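Flagellar biosynthesis protein flhA (Bacillus subtilis, PDB 3MIX) takes part in the export of flagellum proteins, providing the adaptor for coordinated delivery of late flagellar building blocks to the type III secretion system. Local coordinates at residues A[25-29]-A[42-46]; A[48-54]-A[103-109]. All coordinates share one frame. Residue numbers count along the deposited sequence, not the author numbering.

In the fold
Both contacts lie in the N-terminal part of the cytosolic domain of FlhA, on the same side of its centre and in series along the chain. Contact 2 pairs the two middle strands of a four-stranded mixed sheet, in the order 92-95, 49-53, 103-108, 111-117. Contact 1, its centre about 13 Å from that of contact 2, holds helix 24-31 against the loop that leads into strand 49-53. One imidazole couples them: His-45 offers NE2 to Glu-28 in contact 1, while its ND1 lies 2.8 Å from Glu-50 OE1 of contact 2, probably hydrogen-bonded. Arg-94 of the edge strand 92-95 also reaches both, weakly to Glu-28 and by a salt bridge to Glu-52.

Contact 1. Residues A[25-29]-A[42-46]; sequences LEEEA and QLLHI
The imidazole of His-45 points its NE2 at the carboxylate of Glu-28: NE2 donates to OE2 over 3.3 Å, and a weak second bond, also 3.3 Å, runs from NE2 to Glu-28 OE1. Glu-28 reaches across in an extended tt rotamer and brings OE2 up to the ring edge, near its plane. His-45, with chi1 m and chi2 near -104°, is held from its other nitrogen too, because ND1 is hydrogen-bonded to Glu-50 on strand 49-53. Arg-94 makes a long, weak ion pair with Glu-28. Segment 25-29 is regular helix, part of helix 24-31, with Ala-29 N hydrogen-bonded to Leu-25 O at 2.8 Å; Leu-25 and Glu-28, three residues apart, both aim CA-to-CB toward the loop. That loop, 42-46, follows helix 37-40; at Leu-44 and His-45 its backbone opens to extended angles (psi 97° and 116°) on the way to strand 49-53. This is a surface helix-on-loop contact in the cytosolic domain, joined by a His-carboxylate hydrogen bond. Nearest CA atoms are those of Leu-25 and Leu-43, 6.7 Å apart. Leu-43, in the mt rotamer, sends CD2 between Leu-25 CD2 at 3.8 Å and Ala-29 CB at 3.7 Å. Leu-25, also mt, lays CD2 3.4 Å from both Leu-43 O and His-45 CD2.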
ATOM      1  N   LEU A  25       8.458 -17.179  18.104  1.00 66.82           N
ATOM      2  CA  LEU A  25       7.300 -17.967  18.532  1.00 66.51           C
ATOM      3  C   LEU A  25       7.745 -19.179  19.334  1.00 68.62           C
ATOM      4  O   LEU A  25       7.076 -19.583  20.289  1.00 68.93           O
ATOM      5  CB  LEU A  25       6.474 -18.421  17.323  1.00 65.00           C
ATOM      6  CG  LEU A  25       5.431 -17.433  16.802  1.00 62.72           C
ATOM      7  CD1 LEU A  25       4.952 -17.829  15.420  1.00 61.48           C
ATOM      8  CD2 LEU A  25       4.263 -17.325  17.769  1.00 62.53           C
ATOM      9  N   GLU A  26       8.881 -19.746  18.927  1.00 70.09           N
ATOM     10  CA  GLU A  26       9.546 -20.819  19.662  1.00 72.64           C
ATOM     11  C   GLU A  26       9.835 -20.377  21.093  1.00 73.61           C
ATOM     12  O   GLU A  26       9.594 -21.130  22.044  1.00 74.90           O
ATOM     13  CB  GLU A  26      10.855 -21.227  18.966  1.00 74.32           C
ATOM     14  CG  GLU A  26      10.716 -21.639  17.494  1.00 74.23           C
ATOM     15  CD  GLU A  26       9.803 -22.843  17.287  1.00 75.52           C
ATOM     16  OE1 GLU A  26       9.806 -23.776  18.127  1.00 77.88           O
ATOM     17  OE2 GLU A  26       9.083 -22.856  16.268  1.00 74.57           O
ATOM     18  N   GLU A  27      10.337 -19.148  21.231  1.00 72.81           N
ATOM     19  CA  GLU A  27      10.632 -18.575  22.537  1.00 73.99           C
ATOM     20  C   GLU A  27       9.359 -18.286  23.329  1.00 72.97           C
ATOM     21  O   GLU A  27       9.268 -18.647  24.498  1.00 74.55           O
ATOM     22  CB  GLU A  27      11.483 -17.310  22.402  1.00 74.05           C
ATOM     23  CG  GLU A  27      12.307 -16.998  23.663  1.00 77.21           C
ATOM     24  CD  GLU A  27      13.070 -15.682  23.589  1.00 77.73           C
ATOM     25  OE1 GLU A  27      13.268 -15.154  22.468  1.00 77.19           O
ATOM     26  OE2 GLU A  27      13.471 -15.178  24.661  1.00 78.81           O
ATOM     27  N   GLU A  28       8.384 -17.643  22.682  1.00 70.47           N
ATOM     28  CA  GLU A  28       7.056 -17.386  23.263  1.00 69.64           C
ATOM     29  C   GLU A  28       6.438 -18.673  23.834  1.00 70.45           C
ATOM     30  O   GLU A  28       5.949 -18.683  24.965  1.00 71.38           O
ATOM     31  CB  GLU A  28       6.123 -16.752  22.209  1.00 67.15           C
ATOM     32  CG  GLU A  28       4.798 -16.172  22.737  1.00 67.49           C
ATOM     33  CD  GLU A  28       3.885 -15.617  21.622  1.00 67.78           C
ATOM     34  OE1 GLU A  28       4.397 -15.255  20.535  1.00 67.03           O
ATOM     35  OE2 GLU A  28       2.648 -15.541  21.832  1.00 67.47           O
ATOM     36  N   ALA A  29       6.470 -19.749  23.047  1.00 69.98           N
ATOM     37  CA  ALA A  29       5.976 -21.053  23.489  1.00 71.12           C
ATOM     38  C   ALA A  29       6.802 -21.599  24.652  1.00 73.72           C
ATOM     39  O   ALA A  29       6.239 -22.072  25.639  1.00 74.83           O
ATOM     40  CB  ALA A  29       5.973 -22.046  22.339  1.00 70.49           C
ATOM     41  N   GLN A  42      -2.941 -20.349  20.635  1.00 32.41           N
ATOM     42  CA  GLN A  42      -2.581 -18.933  20.820  1.00 32.48           C
ATOM     43  C   GLN A  42      -1.266 -18.624  20.110  1.00 31.13           C
ATOM     44  O   GLN A  42      -1.049 -17.507  19.709  1.00 30.11           O
ATOM     45  CB  GLN A  42      -2.522 -18.539  22.311  1.00 34.40           C
ATOM     46  CG  GLN A  42      -3.804 -18.789  23.135  1.00 38.60           C
ATOM     47  CD  GLN A  42      -5.047 -18.077  22.596  1.00 42.79           C
ATOM     48  OE1 GLN A  42      -4.965 -17.028  21.944  1.00 45.92           O
ATOM     49  NE2 GLN A  42      -6.211 -18.646  22.879  1.00 45.68           N
ATOM     50  N   LEU A  43      -0.414 -19.628  19.921  1.00 32.26           N
ATOM     51  CA  LEU A  43       0.751 -19.481  19.045  1.00 32.05           C
ATOM     52  C   LEU A  43       0.387 -19.107  17.606  1.00 29.89           C
ATOM     53  O   LEU A  43       1.217 -18.579  16.884  1.00 28.38           O
ATOM     54  CB  LEU A  43       1.598 -20.758  19.014  1.00 33.43           C
ATOM     55  CG  LEU A  43       2.570 -21.111  20.136  1.00 37.55           C
ATOM     56  CD1 LEU A  43       3.188 -22.448  19.838  1.00 38.32           C
ATOM     57  CD2 LEU A  43       3.666 -20.044  20.294  1.00 39.72           C
ATOM     58  N   LEU A  44      -0.831 -19.431  17.178  1.00 30.00           N
ATOM     59  CA  LEU A  44      -1.259 -19.113  15.817  1.00 29.29           C
ATOM     60  C   LEU A  44      -1.803 -17.692  15.796  1.00 28.57           C
ATOM     61  O   LEU A  44      -2.963 -17.452  16.155  1.00 28.45           O
ATOM     62  CB  LEU A  44      -2.297 -20.113  15.299  1.00 28.79           C
ATOM     63  CG  LEU A  44      -2.001 -21.594  15.514  1.00 32.98           C
ATOM     64  CD1 LEU A  44      -3.211 -22.458  15.144  1.00 32.90           C
ATOM     65  CD2 LEU A  44      -0.743 -22.026  14.774  1.00 32.38           C
ATOM     66  N   HIS A  45      -0.940 -16.760  15.392  1.00 28.48           N
ATOM     67  CA  HIS A  45      -1.256 -15.341  15.394  1.00 28.13           C
ATOM     68  C   HIS A  45      -1.905 -15.009  14.093  1.00 26.69           C
ATOM     69  O   HIS A  45      -1.268 -15.108  13.046  1.00 27.15           O
ATOM     70  CB  HIS A  45       0.014 -14.499  15.529  1.00 28.40           C
ATOM     71  CG  HIS A  45       0.631 -14.567  16.890  1.00 31.73           C
ATOM     72  ND1 HIS A  45       0.514 -13.549  17.812  1.00 31.87           N
ATOM     73  CD2 HIS A  45       1.348 -15.544  17.493  1.00 33.50           C
ATOM     74  CE1 HIS A  45       1.142 -13.893  18.922  1.00 35.56           C
ATOM     75  NE2 HIS A  45       1.661 -15.097  18.753  1.00 36.24           N
ATOM     76  N   ILE A  46      -3.166 -14.595  14.139  1.00 25.97           N
ATOM     77  CA  ILE A  46      -3.863 -14.281  12.889  1.00 24.26           C
ATOM     78  C   ILE A  46      -4.399 -12.830  12.866  1.00 22.56           C
ATOM     79  O   ILE A  46      -5.011 -12.409  11.888  1.00 21.70           O
ATOM     80  CB  ILE A  46      -4.932 -15.375  12.520  1.00 24.94           C
ATOM     81  CG1 ILE A  46      -5.843 -15.702  13.698  1.00 26.51           C
ATOM     82  CG2 ILE A  46      -4.257 -16.683  12.088  1.00 24.61           C
ATOM     83  CD1 ILE A  46      -7.164 -15.059  13.606  1.00 31.71           C
TER

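Contact 2. Residues A[48-54]-A[103-109]; sequences PIEFEFG and EYRLKIK
Strands 49-53 and 103-108 form the antiparallel centre of a mixed four-stranded sheet, their axes 4.5 Å apart at 165°. Pairing runs from Ile-49 opposite Ile-108 to Phe-53 opposite Tyr-104. Glu-50/Lys-107 and Glu-52/Arg-105 are the hydrogen-bonded pairs, each linked in both directions. Lys-107 N lies 2.7 Å from Glu-50 O. Arg-105 N lies 2.6 Å from Glu-52 O. Lys-109 N to Pro-48 O (2.7 Å) and Gly-54 N to Glu-103 O (2.8 Å) extend the pairing.

The face carrying Ile-49, Phe-51, Phe-53, Tyr-104, Leu-106 and Ile-108 is largely apolar, and helix 170-189 packs on it. Phe-51 (chi1 t) leans across the neighbouring strand so that its ring settles against both Leu-106 and Tyr-104: CZ is 3.6 Å from Tyr-104 CB, while Leu-106 CD1 lies at the ring edge, 4.2 Å from Phe-51 CD1. Tyr-104 (chi1 p) swings away, its OH hydrogen-bonded to His-177; the two rings, 23° from parallel, barely overlap. Leu-106 CD1 also meets Ile-49 CG2 at 3.9 Å.

The other face carries Glu-50, Glu-52, Arg-105 and Lys-107. Arg-94 holds Glu-52 and Glu-112 holds Arg-105, while across the strands Glu-52 OE1 forms a salt bridge with Arg-105 NH1 at 3.5 Å.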
ATOM      1  N   PRO A  48      -4.842  -8.991  12.278  1.00 14.04           N
ATOM      2  CA  PRO A  48      -4.347  -8.195  11.148  1.00 12.58           C
ATOM      3  C   PRO A  48      -3.169  -7.289  11.494  1.00 12.80           C
ATOM      4  O   PRO A  48      -2.265  -7.148  10.666  1.00 13.11           O
ATOM      5  CB  PRO A  48      -5.563  -7.361  10.700  1.00 11.24           C
ATOM      6  CG  PRO A  48      -6.659  -7.653  11.612  1.00 12.55           C
ATOM      7  CD  PRO A  48      -6.207  -8.621  12.698  1.00 13.81           C
ATOM      8  N   ILE A  49      -3.161  -6.698  12.696  1.00 12.76           N
ATOM      9  CA  ILE A  49      -2.098  -5.784  13.097  1.00 13.32           C
ATOM     10  C   ILE A  49      -1.738  -5.979  14.555  1.00 14.67           C
ATOM     11  O   ILE A  49      -2.602  -5.897  15.431  1.00 15.13           O
ATOM     12  CB  ILE A  49      -2.481  -4.264  12.939  1.00 13.29           C
ATOM     13  CG1 ILE A  49      -3.104  -3.942  11.569  1.00 11.73           C
ATOM     14  CG2 ILE A  49      -1.250  -3.367  13.234  1.00 13.77           C
ATOM     15  CD1 ILE A  49      -3.511  -2.439  11.407  1.00 11.57           C
ATOM     16  N   GLU A  50      -0.455  -6.223  14.811  1.00 15.69           N
ATOM     17  CA  GLU A  50       0.013  -6.438  16.153  1.00 19.28           C
ATOM     18  C   GLU A  50       1.174  -5.514  16.429  1.00 20.79           C
ATOM     19  O   GLU A  50       2.133  -5.462  15.653  1.00 21.19           O
ATOM     20  CB  GLU A  50       0.514  -7.884  16.350  1.00 20.25           C
ATOM     21  CG  GLU A  50      -0.485  -8.965  16.063  1.00 21.60           C
ATOM     22  CD  GLU A  50       0.175 -10.339  16.086  1.00 25.88           C
ATOM     23  OE1 GLU A  50       0.430 -10.835  17.194  1.00 27.38           O
ATOM     24  OE2 GLU A  50       0.456 -10.907  15.002  1.00 26.05           O
ATOM     25  N   PHE A  51       1.095  -4.821  17.556  1.00 22.71           N
ATOM     26  CA  PHE A  51       2.180  -4.006  18.052  1.00 24.99           C
ATOM     27  C   PHE A  51       2.642  -4.608  19.374  1.00 28.14           C
ATOM     28  O   PHE A  51       1.868  -4.698  20.334  1.00 28.17           O
ATOM     29  CB  PHE A  51       1.722  -2.560  18.243  1.00 25.30           C
ATOM     30  CG  PHE A  51       2.798  -1.641  18.742  1.00 26.90           C
ATOM     31  CD1 PHE A  51       3.702  -1.059  17.857  1.00 26.74           C
ATOM     32  CD2 PHE A  51       2.908  -1.352  20.089  1.00 28.47           C
ATOM     33  CE1 PHE A  51       4.692  -0.213  18.309  1.00 26.23           C
ATOM     34  CE2 PHE A  51       3.912  -0.499  20.551  1.00 30.04           C
ATOM     35  CZ  PHE A  51       4.795   0.068  19.663  1.00 28.12           C
ATOM     36  N   GLU A  52       3.906  -5.033  19.381  1.00 30.44           N
ATOM     37  CA  GLU A  52       4.543  -5.700  20.493  1.00 33.83           C
ATOM     38  C   GLU A  52       5.716  -4.894  21.021  1.00 36.39           C
ATOM     39  O   GLU A  52       6.492  -4.324  20.250  1.00 36.12           O
ATOM     40  CB  GLU A  52       5.049  -7.069  20.053  1.00 34.28           C
ATOM     41  CG  GLU A  52       3.940  -8.024  19.650  1.00 34.91           C
ATOM     42  CD  GLU A  52       4.448  -9.424  19.351  1.00 39.83           C
ATOM     43  OE1 GLU A  52       5.670  -9.674  19.468  1.00 40.71           O
ATOM     44  OE2 GLU A  52       3.610 -10.285  18.984  1.00 42.33           O
ATOM     45  N   PHE A  53       5.852  -4.877  22.344  1.00 39.32           N
ATOM     46  CA  PHE A  53       6.865  -4.067  23.020  1.00 42.21           C
ATOM     47  C   PHE A  53       7.479  -4.773  24.239  1.00 44.79           C
ATOM     48  O   PHE A  53       6.846  -5.621  24.866  1.00 45.04           O
ATOM     49  CB  PHE A  53       6.262  -2.728  23.449  1.00 42.34           C
ATOM     50  CG  PHE A  53       4.995  -2.868  24.249  1.00 43.68           C
ATOM     51  CD1 PHE A  53       3.766  -3.084  23.608  1.00 43.58           C
ATOM     52  CD2 PHE A  53       5.024  -2.796  25.636  1.00 45.54           C
ATOM     53  CE1 PHE A  53       2.597  -3.223  24.346  1.00 43.54           C
ATOM     54  CE2 PHE A  53       3.862  -2.937  26.384  1.00 46.30           C
ATOM     55  CZ  PHE A  53       2.641  -3.147  25.736  1.00 45.35           C
ATOM     56  N   GLY A  54       8.717  -4.408  24.563  1.00 47.10           N
ATOM     57  CA  GLY A  54       9.365  -4.861  25.792  1.00 49.82           C
ATOM     58  C   GLY A  54       8.822  -4.077  26.977  1.00 51.49           C
ATOM     59  O   GLY A  54       8.043  -3.127  26.802  1.00 50.41           O
ATOM     60  N   GLU A 103      12.464  -2.137  23.259  1.00 55.77           N
ATOM     61  CA  GLU A 103      12.154  -2.600  21.906  1.00 53.54           C
ATOM     62  C   GLU A 103      10.661  -2.654  21.588  1.00 50.25           C
ATOM     63  O   GLU A 103       9.862  -3.123  22.400  1.00 50.17           O
ATOM     64  CB  GLU A 103      12.762  -3.981  21.660  1.00 53.98           C
ATOM     65  CG  GLU A 103      13.340  -4.145  20.272  1.00 55.59           C
ATOM     66  CD  GLU A 103      14.785  -3.665  20.186  1.00 61.46           C
ATOM     67  OE1 GLU A 103      15.016  -2.432  20.237  1.00 63.06           O
ATOM     68  OE2 GLU A 103      15.689  -4.525  20.064  1.00 62.80           O
ATOM     69  N   TYR A 104      10.297  -2.174  20.402  1.00 47.23           N
ATOM     70  CA  TYR A 104       8.970  -2.430  19.871  1.00 43.85           C
ATOM     71  C   TYR A 104       9.049  -3.145  18.534  1.00 41.85           C
ATOM     72  O   TYR A 104      10.062  -3.070  17.831  1.00 42.44           O
ATOM     73  CB  TYR A 104       8.134  -1.150  19.760  1.00 42.69           C
ATOM     74  CG  TYR A 104       8.602  -0.185  18.696  1.00 42.12           C
ATOM     75  CD1 TYR A 104       8.198  -0.336  17.365  1.00 39.13           C
ATOM     76  CD2 TYR A 104       9.433   0.889  19.019  1.00 42.60           C
ATOM     77  CE1 TYR A 104       8.621   0.549  16.382  1.00 39.86           C
ATOM     78  CE2 TYR A 104       9.863   1.781  18.045  1.00 43.87           C
ATOM     79  CZ  TYR A 104       9.446   1.606  16.724  1.00 42.42           C
ATOM     80  OH  TYR A 104       9.860   2.477  15.749  1.00 41.74           O
ATOM     81  N   ARG A 105       7.957  -3.813  18.192  1.00 39.33           N
ATOM     82  CA  ARG A 105       7.845  -4.598  16.977  1.00 37.99           C
ATOM     83  C   ARG A 105       6.429  -4.462  16.387  1.00 34.72           C
ATOM     84  O   ARG A 105       5.445  -4.453  17.126  1.00 34.03           O
ATOM     85  CB  ARG A 105       8.127  -6.047  17.331  1.00 39.26           C
ATOM     86  CG  ARG A 105       8.473  -6.940  16.183  1.00 43.09           C
ATOM     87  CD  ARG A 105       8.745  -8.341  16.708  1.00 49.28           C
ATOM     88  NE  ARG A 105       8.513  -9.360  15.686  1.00 53.26           N
ATOM     89  CZ  ARG A 105       8.139 -10.614  15.946  1.00 56.70           C
ATOM     90  NH1 ARG A 105       7.925 -11.006  17.202  1.00 57.41           N
ATOM     91  NH2 ARG A 105       7.960 -11.473  14.943  1.00 57.30           N
ATOM     92  N   LEU A 106       6.331  -4.334  15.064  1.00 32.65           N
ATOM     93  CA  LEU A 106       5.035  -4.270  14.375  1.00 29.65           C
ATOM     94  C   LEU A 106       4.858  -5.425  13.404  1.00 28.46           C
ATOM     95  O   LEU A 106       5.735  -5.708  12.588  1.00 28.75           O
ATOM     96  CB  LEU A 106       4.847  -2.941  13.631  1.00 29.17           C
ATOM     97  CG  LEU A 106       3.439  -2.713  13.038  1.00 27.83           C
ATOM     98  CD1 LEU A 106       2.405  -2.336  14.122  1.00 26.85           C
ATOM     99  CD2 LEU A 106       3.469  -1.668  11.954  1.00 27.63           C
ATOM    100  N   LYS A 107       3.717  -6.087  13.498  1.00 27.26           N
ATOM    101  CA  LYS A 107       3.387  -7.181  12.597  1.00 27.07           C
ATOM    102  C   LYS A 107       2.117  -6.854  11.848  1.00 24.87           C
ATOM    103  O   LYS A 107       1.207  -6.244  12.397  1.00 24.10           O
ATOM    104  CB  LYS A 107       3.230  -8.500  13.361  1.00 27.89           C
ATOM    105  CG  LYS A 107       4.425  -8.827  14.264  1.00 31.92           C
ATOM    106  CD  LYS A 107       4.178 -10.032  15.193  1.00 36.03           C
ATOM    107  CE  LYS A 107       4.245 -11.362  14.427  1.00 38.84           C
ATOM    108  NZ  LYS A 107       4.666 -12.511  15.296  1.00 38.93           N
ATOM    109  N   ILE A 108       2.074  -7.245  10.583  1.00 24.39           N
ATOM    110  CA  ILE A 108       0.881  -7.089   9.772  1.00 23.55           C
ATOM    111  C   ILE A 108       0.533  -8.425   9.140  1.00 24.57           C
ATOM    112  O   ILE A 108       1.321  -8.997   8.397  1.00 25.14           O
ATOM    113  CB  ILE A 108       1.044  -5.952   8.712  1.00 23.03           C
ATOM    114  CG1 ILE A 108       0.950  -4.575   9.407  1.00 21.74           C
ATOM    115  CG2 ILE A 108      -0.006  -6.097   7.579  1.00 20.80           C
ATOM    116  CD1 ILE A 108       1.344  -3.408   8.544  1.00 24.20           C
ATOM    117  N   LYS A 109      -0.640  -8.940   9.470  1.00 26.17           N
ATOM    118  CA  LYS A 109      -1.129 -10.169   8.863  1.00 28.58           C
ATOM    119  C   LYS A 109      -0.146 -11.314   9.165  1.00 30.75           C
ATOM    120  O   LYS A 109       0.109 -12.170   8.318  1.00 31.64           O
ATOM    121  CB  LYS A 109      -1.299  -9.955   7.352  1.00 28.14           C
ATOM    122  CG  LYS A 109      -2.677 -10.261   6.789  1.00 29.77           C
ATOM    123  CD  LYS A 109      -3.756  -9.284   7.256  1.00 32.57           C
ATOM    124  CE  LYS A 109      -5.135  -9.724   6.714  1.00 34.53           C
ATOM    125  NZ  LYS A 109      -6.276  -8.745   6.983  1.00 33.78           N
TER